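Local coordinates for 3-oxoacyl-[acyl-carrier protein] synthase (Thermus thermophilus, PDB 1UB7) that probably catalyses the first condensation of bacterial fatty acid synthesis, joining acetyl-CoA to malonyl-ACP to give 3-oxobutanoyl-ACP, and works as a homodimer, at residues G37-R42 against V271-G275; K131-A137 against G158-V164; G172-L178 against W312-T318; K186-A191 against M203-M209. All coordinates share one frame; numbering follows the deposited sequence.

Interaction 1 (G37-R42 against V271-G275); sequences GIKERR and VDRYG
The short helix 271-274, which leads into N276, a predicted active-site residue, is met here by the start of strand 40-43, with I38 packed on V271 and two backbone NH groups, of K39 and E40, fastened to D272. The carbonyl O of D272 takes both: K39 N at 2.9 Å, in the carbonyl plane and on a lone pair, and E40 N at 3.0 Å, tilted 19° from that plane. The I38 side chain crosses that of V271 at about a right angle, CG1 lying 3.6 Å from V271 CG2. With CG1 placed beside the backbone N (chi1 -53°), CD1 is carried on to G275, 3.9 Å from its CA. G275 leaves the helix with positive phi, and R41 CB sits close by, 3.4 Å from Y274 O. Further along, R42 CG lies 3.9 Å from Y274 CD1, and the guanidinium plane stands 72° from that of the ring. Two waters bridge the segments: one accepts from R42 NE and donates to R273 O and E40 OE1, the other joins R42 N to Y274 O. Beyond the pair, E288 takes the polar ends of R273 and Y274, while R42 NH1 reaches P12 O. R41 bonds to N18 and M16, and E40 and R42 also lean on V15, so strand 14-17 flanks the 37-42 segment.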
loop_
_atom_site.group_PDB
_atom_site.type_symbol
_atom_site.label_atom_id
_atom_site.label_comp_id
_atom_site.label_asym_id
_atom_site.label_seq_id
_atom_site.Cartn_x
_atom_site.Cartn_y
_atom_site.Cartn_z
ATOM N N GLY A 37 18.398 -19.605 -14.484
ATOM C CA GLY A 37 17.551 -20.773 -14.627
ATOM C C GLY A 37 16.375 -20.482 -15.531
ATOM O O GLY A 37 15.574 -21.364 -15.830
ATOM N N ILE A 38 16.273 -19.241 -15.988
ATOM C CA ILE A 38 15.157 -18.845 -16.836
ATOM C C ILE A 38 15.343 -19.172 -18.314
ATOM O O ILE A 38 16.401 -18.914 -18.893
ATOM C CB ILE A 38 14.881 -17.339 -16.686
ATOM C CG1 ILE A 38 14.719 -17.003 -15.203
ATOM C CG2 ILE A 38 13.632 -16.960 -17.455
ATOM C CD1 ILE A 38 14.727 -15.530 -14.895
ATOM N N LYS A 39 14.295 -19.741 -18.908
ATOM C CA LYS A 39 14.282 -20.117 -20.321
ATOM C C LYS A 39 13.362 -19.196 -21.119
ATOM O O LYS A 39 13.684 -18.812 -22.244
ATOM C CB LYS A 39 13.822 -21.572 -20.484
ATOM C CG LYS A 39 14.792 -22.598 -19.920
ATOM C CD LYS A 39 14.225 -24.008 -19.996
ATOM C CE LYS A 39 15.201 -25.031 -19.435
ATOM N NZ LYS A 39 14.630 -26.412 -19.452
ATOM N N GLU A 40 12.209 -18.856 -20.545
ATOM C CA GLU A 40 11.260 -17.958 -21.206
ATOM C C GLU A 40 10.515 -17.177 -20.139
ATOM O O GLU A 40 10.546 -17.540 -18.963
ATOM C CB GLU A 40 10.199 -18.720 -22.016
ATOM C CG GLU A 40 10.634 -19.985 -22.731
ATOM C CD GLU A 40 9.483 -20.625 -23.502
ATOM O OE1 GLU A 40 8.370 -20.737 -22.934
ATOM O OE2 GLU A 40 9.692 -21.022 -24.671
ATOM N N ARG A 41 9.845 -16.110 -20.568
ATOM C CA ARG A 41 9.034 -15.276 -19.687
ATOM C C ARG A 41 7.932 -14.659 -20.550
ATOM O O ARG A 41 8.068 -14.578 -21.772
ATOM C CB ARG A 41 9.874 -14.173 -19.014
ATOM C CG ARG A 41 10.291 -13.008 -19.916
ATOM C CD ARG A 41 11.802 -12.959 -20.034
ATOM N NE ARG A 41 12.290 -14.145 -20.727
ATOM C CZ ARG A 41 13.488 -14.690 -20.552
ATOM N NH1 ARG A 41 14.351 -14.159 -19.693
ATOM N NH2 ARG A 41 13.818 -15.774 -21.240
ATOM N N ARG A 42 6.840 -14.239 -19.914
ATOM C CA ARG A 42 5.719 -13.632 -20.620
ATOM C C ARG A 42 5.812 -12.114 -20.578
ATOM O O ARG A 42 6.342 -11.558 -19.631
ATOM C CB ARG A 42 4.403 -14.099 -19.997
ATOM C CG ARG A 42 4.232 -15.607 -19.993
ATOM C CD ARG A 42 4.495 -16.198 -21.375
ATOM N NE ARG A 42 4.159 -17.619 -21.420
ATOM C CZ ARG A 42 2.929 -18.097 -21.609
ATOM N NH1 ARG A 42 1.904 -17.269 -21.780
ATOM N NH2 ARG A 42 2.717 -19.408 -21.620
ATOM N N VAL A 271 9.982 -20.416 -12.467
ATOM C CA VAL A 271 10.795 -19.261 -12.853
ATOM C C VAL A 271 11.404 -19.504 -14.228
ATOM O O VAL A 271 11.795 -18.565 -14.923
ATOM C CB VAL A 271 11.945 -18.979 -11.834
ATOM C CG1 VAL A 271 12.896 -20.167 -11.736
ATOM C CG2 VAL A 271 12.719 -17.757 -12.264
ATOM N N ASP A 272 11.470 -20.777 -14.607
ATOM C CA ASP A 272 12.011 -21.195 -15.893
ATOM C C ASP A 272 11.095 -20.808 -17.051
ATOM O O ASP A 272 11.561 -20.520 -18.158
ATOM C CB ASP A 272 12.232 -22.712 -15.888
ATOM C CG ASP A 272 10.980 -23.494 -15.502
ATOM O OD1 ASP A 272 10.388 -23.195 -14.444
ATOM O OD2 ASP A 272 10.592 -24.420 -16.246
ATOM N N ARG A 273 9.790 -20.782 -16.786
ATOM C CA ARG A 273 8.803 -20.456 -17.810
ATOM C C ARG A 273 8.216 -19.045 -17.746
ATOM O O ARG A 273 7.691 -18.544 -18.745
ATOM C CB ARG A 273 7.665 -21.492 -17.777
ATOM C CG ARG A 273 8.050 -22.827 -18.380
ATOM C CD ARG A 273 6.947 -23.871 -18.306
ATOM N NE ARG A 273 6.756 -24.383 -16.950
ATOM C CZ ARG A 273 5.853 -23.916 -16.091
ATOM N NH1 ARG A 273 5.047 -22.923 -16.445
ATOM N NH2 ARG A 273 5.756 -24.439 -14.879
ATOM N N TYR A 274 8.304 -18.394 -16.591
ATOM C CA TYR A 274 7.734 -17.052 -16.480
ATOM C C TYR A 274 8.691 -15.959 -16.004
ATOM O O TYR A 274 8.332 -14.775 -15.993
ATOM C CB TYR A 274 6.531 -17.061 -15.535
ATOM C CG TYR A 274 5.455 -18.075 -15.825
ATOM C CD1 TYR A 274 4.904 -18.210 -17.099
ATOM C CD2 TYR A 274 4.915 -18.833 -14.789
ATOM C CE1 TYR A 274 3.828 -19.076 -17.326
ATOM C CE2 TYR A 274 3.848 -19.691 -14.999
ATOM C CZ TYR A 274 3.304 -19.810 -16.263
ATOM O OH TYR A 274 2.231 -20.663 -16.429
ATOM N N GLY A 275 9.896 -16.345 -15.599
ATOM C CA GLY A 275 10.841 -15.357 -15.112
ATOM C C GLY A 275 10.402 -14.878 -13.738
ATOM O O GLY A 275 9.606 -15.544 -13.058
HETATM O O HOH W 1 6.344 -19.187 -20.914
HETATM O O HOH W 2 6.055 -13.953 -17.087
#

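Interaction 2 (K131-A137 against G158-V164); sequences KVLAVGA and GGGAAVV
L133 and V163 face each other as a non-hydrogen-bonded pair of two antiparallel inner strands of the five-stranded sheet. From CB the leucine runs with CG trans to the backbone N (chi1 176°), and of its two methyls CD1 turns to strand 158-165. That methyl lies 4.1 Å from V163 CG2, 4.2 Å from A161 CB and 3.7 Å from A162 O. A161 is also touched by V135, whose CG2 is 3.8 Å from its CB. On the other face stand V132, A134, A162 and V164. Paired NH and CO groups join V132 to V164, A134 to A162 and G136 to G160; V164 N to V132 O measures 2.7 Å. G158, G159 and G160 bring no side chains to the end where A137 lies. Strand 72-78 bonds along the far edge of 131-137. Helix 50-64 covers the face of L133, V135 and A161; on V132, A162 and V164 lies helix 112-125, which in this thiolase-like fold packs on both larger sheets.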
loop_
_atom_site.group_PDB
_atom_site.type_symbol
_atom_site.label_atom_id
_atom_site.label_comp_id
_atom_site.label_asym_id
_atom_site.label_seq_id
_atom_site.Cartn_x
_atom_site.Cartn_y
_atom_site.Cartn_z
ATOM N N LYS A 131 -14.310 -11.172 3.771
ATOM C CA LYS A 131 -13.386 -11.804 2.849
ATOM C C LYS A 131 -12.594 -10.691 2.196
ATOM O O LYS A 131 -13.070 -9.561 2.090
ATOM C CB LYS A 131 -14.135 -12.586 1.773
ATOM C CG LYS A 131 -14.872 -13.823 2.259
ATOM C CD LYS A 131 -15.759 -14.344 1.134
ATOM C CE LYS A 131 -16.413 -15.686 1.445
ATOM N NZ LYS A 131 -17.322 -16.061 0.315
ATOM N N VAL A 132 -11.386 -11.016 1.760
ATOM C CA VAL A 132 -10.526 -10.036 1.130
ATOM C C VAL A 132 -9.948 -10.585 -0.152
ATOM O O VAL A 132 -9.488 -11.718 -0.176
ATOM C CB VAL A 132 -9.328 -9.656 2.051
ATOM C CG1 VAL A 132 -8.436 -8.635 1.352
ATOM C CG2 VAL A 132 -9.831 -9.081 3.342
ATOM N N LEU A 133 -9.975 -9.785 -1.213
ATOM C CA LEU A 133 -9.396 -10.203 -2.481
ATOM C C LEU A 133 -7.972 -9.672 -2.477
ATOM O O LEU A 133 -7.768 -8.470 -2.562
ATOM C CB LEU A 133 -10.165 -9.618 -3.680
ATOM C CG LEU A 133 -9.595 -9.918 -5.086
ATOM C CD1 LEU A 133 -9.631 -11.423 -5.382
ATOM C CD2 LEU A 133 -10.397 -9.177 -6.136
ATOM N N ALA A 134 -6.997 -10.568 -2.362
ATOM C CA ALA A 134 -5.590 -10.185 -2.336
ATOM C C ALA A 134 -4.935 -10.475 -3.696
ATOM O O ALA A 134 -4.779 -11.629 -4.094
ATOM C CB ALA A 134 -4.874 -10.945 -1.212
ATOM N N VAL A 135 -4.543 -9.425 -4.405
ATOM C CA VAL A 135 -3.956 -9.597 -5.728
ATOM C C VAL A 135 -2.464 -9.269 -5.783
ATOM O O VAL A 135 -2.015 -8.296 -5.186
ATOM C CB VAL A 135 -4.680 -8.697 -6.755
ATOM C CG1 VAL A 135 -3.996 -8.781 -8.111
ATOM C CG2 VAL A 135 -6.145 -9.079 -6.847
ATOM N N GLY A 136 -1.706 -10.109 -6.485
ATOM C CA GLY A 136 -0.283 -9.881 -6.678
ATOM C C GLY A 136 -0.164 -9.654 -8.175
ATOM O O GLY A 136 -0.377 -10.586 -8.943
ATOM N N ALA A 137 0.135 -8.428 -8.604
ATOM C CA ALA A 137 0.231 -8.129 -10.036
ATOM C C ALA A 137 1.333 -7.135 -10.393
ATOM O O ALA A 137 1.418 -6.045 -9.816
ATOM C CB ALA A 137 -1.118 -7.608 -10.550
ATOM N N GLY A 158 2.987 -10.633 -14.850
ATOM C CA GLY A 158 1.993 -11.566 -14.352
ATOM C C GLY A 158 0.980 -11.019 -13.362
ATOM O O GLY A 158 1.062 -9.873 -12.913
ATOM N N GLY A 159 0.012 -11.869 -13.031
ATOM C CA GLY A 159 -1.032 -11.514 -12.094
ATOM C C GLY A 159 -1.562 -12.747 -11.392
ATOM O O GLY A 159 -1.730 -13.804 -11.997
ATOM N N GLY A 160 -1.809 -12.616 -10.098
ATOM C CA GLY A 160 -2.336 -13.723 -9.336
ATOM C C GLY A 160 -3.315 -13.152 -8.330
ATOM O O GLY A 160 -3.271 -11.959 -8.024
ATOM N N ALA A 161 -4.191 -13.992 -7.798
ATOM C CA ALA A 161 -5.174 -13.521 -6.840
ATOM C C ALA A 161 -5.724 -14.629 -5.974
ATOM O O ALA A 161 -5.801 -15.792 -6.368
ATOM C CB ALA A 161 -6.320 -12.851 -7.568
ATOM N N ALA A 162 -6.136 -14.255 -4.783
ATOM C CA ALA A 162 -6.719 -15.224 -3.893
ATOM C C ALA A 162 -7.748 -14.517 -3.037
ATOM O O ALA A 162 -7.669 -13.309 -2.815
ATOM C CB ALA A 162 -5.639 -15.840 -3.020
ATOM N N VAL A 163 -8.726 -15.261 -2.565
ATOM C CA VAL A 163 -9.712 -14.656 -1.697
ATOM C C VAL A 163 -9.388 -15.194 -0.325
ATOM O O VAL A 163 -9.267 -16.406 -0.152
ATOM C CB VAL A 163 -11.140 -15.066 -2.077
ATOM C CG1 VAL A 163 -12.108 -14.674 -0.966
ATOM C CG2 VAL A 163 -11.531 -14.394 -3.373
ATOM N N VAL A 164 -9.205 -14.305 0.645
ATOM C CA VAL A 164 -8.920 -14.762 1.997
ATOM C C VAL A 164 -10.200 -14.642 2.830
ATOM O O VAL A 164 -10.894 -13.618 2.782
ATOM C CB VAL A 164 -7.771 -13.935 2.635
ATOM C CG1 VAL A 164 -7.574 -14.339 4.072
ATOM C CG2 VAL A 164 -6.483 -14.155 1.851
#

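Interaction 3 (G172-L178 against W312-T318); sequences GFRSFVL and WAAAVLT
F173 and L317 meet at one end of an antiparallel strand pair whose register shifts by one residue at a classic beta bulge. Among the hydrogen bonds, G172 and T318 exchange two, as do V177 and A314. At the bulge, R174 and S175 both face V316: R174 N gives V316 O a nearly straight bond of 2.7 Å (173° at the hydrogen), S175 N adds only a weak one, and V316 N returns to S175 O at 3.2 Å.

The aromatic contacts come next. The L317 side chain lies over one face of the F173 ring, its CB 3.9 Å from F173 CD1, though the exact place of L317 CD1 is doubtful; the opposite face is approached by F176 CZ. F176 CD1 in turn lies 3.7 Å from A315 CB.

Aliphatic packing closes the far end, where L178 CD2 presses tightly on A313 CB at 3.4 Å. The same face, with F176, L178 and A313, meets helix 112-125, which in the thiolase-like fold also packs on the five-stranded sheet, and L178 touches F102 of the second subunit. On the other face S175 OG, set between its own N and C by chi1 of 65°, is 3.4 Å from V316 CB, while T318 OG1 is 3.3 Å from R174 CD. Both faces are thus mainly apolar, and the hydroxyls of S175 and T318 are satisfied by A229 O and H300 ND1.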
loop_
_atom_site.group_PDB
_atom_site.type_symbol
_atom_site.label_atom_id
_atom_site.label_comp_id
_atom_site.label_asym_id
_atom_site.label_seq_id
_atom_site.Cartn_x
_atom_site.Cartn_y
_atom_site.Cartn_z
ATOM N N GLY A 172 -6.209 -23.191 7.216
ATOM C CA GLY A 172 -5.895 -21.784 7.135
ATOM C C GLY A 172 -4.485 -21.393 7.510
ATOM O O GLY A 172 -3.588 -22.235 7.616
ATOM N N PHE A 173 -4.296 -20.092 7.707
ATOM C CA PHE A 173 -2.992 -19.562 8.064
ATOM C C PHE A 173 -2.565 -19.949 9.486
ATOM O O PHE A 173 -3.337 -19.823 10.445
ATOM C CB PHE A 173 -3.016 -18.054 7.887
ATOM C CG PHE A 173 -2.976 -17.627 6.448
ATOM C CD1 PHE A 173 -1.827 -17.836 5.680
ATOM C CD2 PHE A 173 -4.091 -17.035 5.846
ATOM C CE1 PHE A 173 -1.791 -17.462 4.336
ATOM C CE2 PHE A 173 -4.061 -16.662 4.505
ATOM C CZ PHE A 173 -2.909 -16.874 3.746
ATOM N N ARG A 174 -1.332 -20.426 9.615
ATOM C CA ARG A 174 -0.827 -20.839 10.913
ATOM C C ARG A 174 0.245 -19.898 11.426
ATOM O O ARG A 174 0.468 -19.802 12.630
ATOM C CB ARG A 174 -0.283 -22.266 10.836
ATOM C CG ARG A 174 -1.325 -23.273 10.386
ATOM C CD ARG A 174 -0.854 -24.694 10.576
ATOM N NE ARG A 174 -0.619 -24.984 11.985
ATOM C CZ ARG A 174 -0.309 -26.185 12.459
ATOM N NH1 ARG A 174 -0.198 -27.216 11.632
ATOM N NH2 ARG A 174 -0.109 -26.356 13.760
ATOM N N SER A 175 0.906 -19.196 10.514
ATOM C CA SER A 175 1.945 -18.261 10.911
ATOM C C SER A 175 2.331 -17.315 9.794
ATOM O O SER A 175 2.045 -17.555 8.618
ATOM C CB SER A 175 3.197 -19.015 11.361
ATOM O OG SER A 175 3.767 -19.721 10.271
ATOM N N PHE A 176 2.997 -16.237 10.188
ATOM C CA PHE A 176 3.488 -15.218 9.270
ATOM C C PHE A 176 4.783 -14.688 9.870
ATOM O O PHE A 176 4.876 -14.469 11.081
ATOM C CB PHE A 176 2.517 -14.021 9.154
ATOM C CG PHE A 176 1.257 -14.295 8.368
ATOM C CD1 PHE A 176 1.277 -14.309 6.974
ATOM C CD2 PHE A 176 0.041 -14.511 9.034
ATOM C CE1 PHE A 176 0.097 -14.537 6.239
ATOM C CE2 PHE A 176 -1.149 -14.742 8.320
ATOM C CZ PHE A 176 -1.122 -14.756 6.917
ATOM N N VAL A 177 5.782 -14.504 9.019
ATOM C CA VAL A 177 7.041 -13.927 9.429
ATOM C C VAL A 177 7.219 -12.848 8.383
ATOM O O VAL A 177 7.291 -13.142 7.188
ATOM C CB VAL A 177 8.201 -14.950 9.371
ATOM C CG1 VAL A 177 9.546 -14.239 9.561
ATOM C CG2 VAL A 177 8.009 -15.997 10.466
ATOM N N LEU A 178 7.252 -11.596 8.829
ATOM C CA LEU A 178 7.389 -10.459 7.922
ATOM C C LEU A 178 8.483 -9.528 8.417
ATOM O O LEU A 178 8.637 -9.327 9.621
ATOM C CB LEU A 178 6.073 -9.668 7.859
ATOM C CG LEU A 178 4.726 -10.354 7.609
ATOM C CD1 LEU A 178 3.651 -9.310 7.761
ATOM C CD2 LEU A 178 4.657 -10.991 6.215
ATOM N N TRP A 312 11.207 -9.002 3.284
ATOM C CA TRP A 312 11.153 -10.452 3.223
ATOM C C TRP A 312 9.912 -10.887 3.999
ATOM O O TRP A 312 9.449 -10.173 4.901
ATOM C CB TRP A 312 12.429 -11.046 3.842
ATOM C CG TRP A 312 12.584 -10.807 5.328
ATOM C CD1 TRP A 312 12.064 -11.571 6.348
ATOM C CD2 TRP A 312 13.286 -9.728 5.955
ATOM N NE1 TRP A 312 12.401 -11.030 7.570
ATOM C CE2 TRP A 312 13.147 -9.896 7.361
ATOM C CE3 TRP A 312 14.013 -8.631 5.472
ATOM C CZ2 TRP A 312 13.718 -8.999 8.293
ATOM C CZ3 TRP A 312 14.583 -7.735 6.398
ATOM C CH2 TRP A 312 14.428 -7.928 7.794
ATOM N N ALA A 313 9.371 -12.048 3.644
ATOM C CA ALA A 313 8.189 -12.561 4.313
ATOM C C ALA A 313 8.037 -14.049 4.064
ATOM O O ALA A 313 8.558 -14.581 3.087
ATOM C CB ALA A 313 6.954 -11.833 3.818
ATOM N N ALA A 314 7.309 -14.706 4.956
ATOM C CA ALA A 314 7.070 -16.129 4.861
ATOM C C ALA A 314 5.789 -16.472 5.611
ATOM O O ALA A 314 5.438 -15.825 6.603
ATOM C CB ALA A 314 8.242 -16.893 5.456
ATOM N N ALA A 315 5.093 -17.501 5.138
ATOM C CA ALA A 315 3.855 -17.922 5.769
ATOM C C ALA A 315 3.624 -19.427 5.655
ATOM O O ALA A 315 4.104 -20.087 4.729
ATOM C CB ALA A 315 2.687 -17.166 5.145
ATOM N N VAL A 316 2.896 -19.962 6.627
ATOM C CA VAL A 316 2.551 -21.366 6.658
ATOM C C VAL A 316 1.033 -21.380 6.663
ATOM O O VAL A 316 0.392 -20.766 7.528
ATOM C CB VAL A 316 3.098 -22.066 7.925
ATOM C CG1 VAL A 316 2.409 -23.415 8.122
ATOM C CG2 VAL A 316 4.603 -22.264 7.794
ATOM N N LEU A 317 0.477 -22.089 5.684
ATOM C CA LEU A 317 -0.956 -22.196 5.474
ATOM C C LEU A 317 -1.361 -23.641 5.269
ATOM O O LEU A 317 -0.774 -24.339 4.442
ATOM C CB LEU A 317 -1.326 -21.411 4.210
ATOM C CG LEU A 317 -2.712 -21.580 3.594
ATOM C CD1 LEU A 317 -3.772 -20.952 4.499
ATOM C CD2 LEU A 317 -2.731 -20.924 2.232
ATOM N N THR A 318 -2.352 -24.094 6.030
ATOM C CA THR A 318 -2.867 -25.448 5.879
ATOM C C THR A 318 -3.950 -25.278 4.811
ATOM O O THR A 318 -5.019 -24.723 5.078
ATOM C CB THR A 318 -3.489 -25.974 7.189
ATOM O OG1 THR A 318 -2.446 -26.297 8.124
ATOM C CG2 THR A 318 -4.329 -27.214 6.923
#

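Interaction 4 (K186-A191 against M203-M209); sequences KELYHA and MKNRLYM
Y189 carries the apolar centre, its ring crossed by M203 and Y208. M203 CG sits over one face, 3.9 Å from the centroid, and SD follows obliquely at 4.5 Å, a Met-aromatic contact. The Y208 ring meets it obliquely, planes 42° apart, with CD2 3.3 Å from Y189 CZ. Y189 CG lies between backbone N and carbonyl carbon (chi1 61°), turning the ring toward these partners. A191 CB packs on M203 CB at 3.6 Å. On the other face L188 and M209 run side by side, the M209 side chain about 6 Å from that of N276 and about 7 Å from that of H246, both predicted active-site residues. Outward, Y208 N reaches Y189 O at 3.0 Å, and Y189 N reaches Y208 O. K186 O lies in plane at the edge of the Y208 ring. P87 of the second subunit packs on Y189. Just two backbone bonds accompany extensive apolar packing round Y189, and H190 and A191 continue the sheet across the dimer interface by pairing with that subunit.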
loop_
_atom_site.group_PDB
_atom_site.type_symbol
_atom_site.label_atom_id
_atom_site.label_comp_id
_atom_site.label_asym_id
_atom_site.label_seq_id
_atom_site.Cartn_x
_atom_site.Cartn_y
_atom_site.Cartn_z
ATOM N N LYS A 186 19.556 0.799 -1.226
ATOM C CA LYS A 186 20.424 1.068 -2.378
ATOM C C LYS A 186 20.688 -0.175 -3.242
ATOM O O LYS A 186 21.111 -0.060 -4.397
ATOM C CB LYS A 186 21.761 1.625 -1.885
ATOM C CG LYS A 186 22.319 0.832 -0.717
ATOM C CD LYS A 186 23.774 1.145 -0.439
ATOM C CE LYS A 186 24.203 0.564 0.906
ATOM N NZ LYS A 186 23.787 -0.857 1.077
ATOM N N GLU A 187 20.427 -1.354 -2.673
ATOM C CA GLU A 187 20.648 -2.644 -3.339
ATOM C C GLU A 187 19.642 -3.011 -4.432
ATOM O O GLU A 187 19.928 -3.846 -5.293
ATOM C CB GLU A 187 20.670 -3.756 -2.288
ATOM C CG GLU A 187 21.539 -3.425 -1.091
ATOM C CD GLU A 187 23.016 -3.350 -1.439
ATOM O OE1 GLU A 187 23.349 -2.964 -2.583
ATOM O OE2 GLU A 187 23.845 -3.665 -0.554
ATOM N N LEU A 188 18.465 -2.397 -4.387
ATOM C CA LEU A 188 17.417 -2.655 -5.371
ATOM C C LEU A 188 16.416 -1.502 -5.312
ATOM O O LEU A 188 15.879 -1.200 -4.245
ATOM C CB LEU A 188 16.722 -3.994 -5.064
ATOM C CG LEU A 188 15.584 -4.477 -5.976
ATOM C CD1 LEU A 188 16.030 -4.514 -7.437
ATOM C CD2 LEU A 188 15.137 -5.851 -5.515
ATOM N N TYR A 189 16.172 -0.859 -6.457
ATOM C CA TYR A 189 15.252 0.275 -6.512
ATOM C C TYR A 189 14.938 0.825 -7.915
ATOM O O TYR A 189 15.512 0.416 -8.926
ATOM C CB TYR A 189 15.809 1.418 -5.646
ATOM C CG TYR A 189 17.161 1.937 -6.108
ATOM C CD1 TYR A 189 17.283 2.668 -7.297
ATOM C CD2 TYR A 189 18.325 1.657 -5.385
ATOM C CE1 TYR A 189 18.523 3.103 -7.755
ATOM C CE2 TYR A 189 19.573 2.088 -5.836
ATOM C CZ TYR A 189 19.664 2.809 -7.024
ATOM O OH TYR A 189 20.889 3.230 -7.488
ATOM N N HIS A 190 14.002 1.769 -7.930
ATOM C CA HIS A 190 13.555 2.493 -9.116
ATOM C C HIS A 190 12.790 3.694 -8.551
ATOM O O HIS A 190 11.666 3.557 -8.050
ATOM C CB HIS A 190 12.627 1.641 -9.993
ATOM C CG HIS A 190 12.060 2.385 -11.168
ATOM N ND1 HIS A 190 11.148 3.411 -11.032
ATOM C CD2 HIS A 190 12.297 2.270 -12.497
ATOM C CE1 HIS A 190 10.848 3.894 -12.224
ATOM N NE2 HIS A 190 11.531 3.219 -13.131
ATOM N N ALA A 191 13.412 4.866 -8.611
ATOM C CA ALA A 191 12.802 6.079 -8.084
ATOM C C ALA A 191 11.386 6.321 -8.602
ATOM O O ALA A 191 10.888 5.608 -9.483
ATOM C CB ALA A 191 13.684 7.280 -8.410
ATOM N N MET A 203 19.370 7.918 -7.430
ATOM C CA MET A 203 18.564 7.022 -8.259
ATOM C C MET A 203 18.404 7.563 -9.688
ATOM O O MET A 203 18.269 8.773 -9.896
ATOM C CB MET A 203 17.176 6.812 -7.629
ATOM C CG MET A 203 17.173 6.045 -6.301
ATOM S SD MET A 203 15.499 5.693 -5.650
ATOM C CE MET A 203 15.248 7.103 -4.566
ATOM N N LYS A 204 18.425 6.655 -10.663
ATOM C CA LYS A 204 18.272 7.010 -12.078
ATOM C C LYS A 204 16.873 6.577 -12.534
ATOM O O LYS A 204 16.173 5.864 -11.804
ATOM C CB LYS A 204 19.355 6.313 -12.915
ATOM C CG LYS A 204 19.570 6.885 -14.319
ATOM C CD LYS A 204 18.680 6.232 -15.376
ATOM C CE LYS A 204 19.058 6.695 -16.786
ATOM N NZ LYS A 204 18.356 5.956 -17.880
ATOM N N ASN A 205 16.469 7.002 -13.733
ATOM C CA ASN A 205 15.143 6.675 -14.269
ATOM C C ASN A 205 14.925 5.215 -14.696
ATOM O O ASN A 205 14.010 4.925 -15.471
ATOM C CB ASN A 205 14.790 7.612 -15.446
ATOM C CG ASN A 205 15.666 7.386 -16.682
ATOM O OD1 ASN A 205 15.813 6.260 -17.162
ATOM N ND2 ASN A 205 16.234 8.468 -17.212
ATOM N N ARG A 206 15.749 4.298 -14.192
ATOM C CA ARG A 206 15.601 2.886 -14.538
ATOM C C ARG A 206 15.859 1.917 -13.390
ATOM O O ARG A 206 16.528 2.249 -12.405
ATOM C CB ARG A 206 16.491 2.530 -15.734
ATOM C CG ARG A 206 15.917 2.996 -17.064
ATOM C CD ARG A 206 14.527 2.402 -17.289
ATOM N NE ARG A 206 13.816 3.036 -18.398
ATOM C CZ ARG A 206 12.573 2.734 -18.764
ATOM N NH1 ARG A 206 11.890 1.801 -18.111
ATOM N NH2 ARG A 206 12.007 3.368 -19.784
ATOM N N LEU A 207 15.312 0.714 -13.533
ATOM C CA LEU A 207 15.443 -0.332 -12.531
ATOM C C LEU A 207 16.907 -0.701 -12.316
ATOM O O LEU A 207 17.606 -1.043 -13.270
ATOM C CB LEU A 207 14.653 -1.562 -12.981
ATOM C CG LEU A 207 14.249 -2.604 -11.936
ATOM C CD1 LEU A 207 13.316 -3.598 -12.583
ATOM C CD2 LEU A 207 15.466 -3.307 -11.370
ATOM N N TYR A 208 17.363 -0.622 -11.064
ATOM C CA TYR A 208 18.744 -0.966 -10.703
ATOM C C TYR A 208 18.796 -2.112 -9.685
ATOM O O TYR A 208 17.954 -2.189 -8.782
ATOM C CB TYR A 208 19.476 0.245 -10.110
ATOM C CG TYR A 208 20.753 -0.146 -9.398
ATOM C CD1 TYR A 208 21.862 -0.592 -10.114
ATOM C CD2 TYR A 208 20.822 -0.158 -8.003
ATOM C CE1 TYR A 208 23.006 -1.048 -9.461
ATOM C CE2 TYR A 208 21.960 -0.612 -7.340
ATOM C CZ TYR A 208 23.046 -1.058 -8.075
ATOM O OH TYR A 208 24.171 -1.531 -7.436
ATOM N N MET A 209 19.792 -2.991 -9.822
ATOM C CA MET A 209 19.939 -4.120 -8.902
ATOM C C MET A 209 21.396 -4.539 -8.633
ATOM O O MET A 209 22.205 -4.683 -9.554
ATOM C CB MET A 209 19.142 -5.331 -9.422
ATOM C CG MET A 209 18.893 -6.426 -8.372
ATOM S SD MET A 209 18.068 -7.931 -9.001
ATOM C CE MET A 209 16.305 -7.534 -8.783
#

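Overall arrangement
From the N terminus, residues 37-42 open interaction 1, which closes only at 271-275, 229 residues later, and so spans both interaction 2 and interaction 4. Interaction 2 is a local closure, 131-137 with 158-164, within the five-stranded sheet. Residues 172-178 follow and open interaction 3, which ends at 312-318 near the C terminus; it therefore crosses interaction 1 and encloses interaction 4, itself a short closure of 186-191 on 203-209. Interactions 2 and 3 touch, V164 CG1 packing on F173 CE2 at 4.2 Å, and so bring two sheets together. Interactions 3 and 4 both reach the second subunit, whereas interaction 1 ties strand 40-43 to the helix beside the predicted active-site N276.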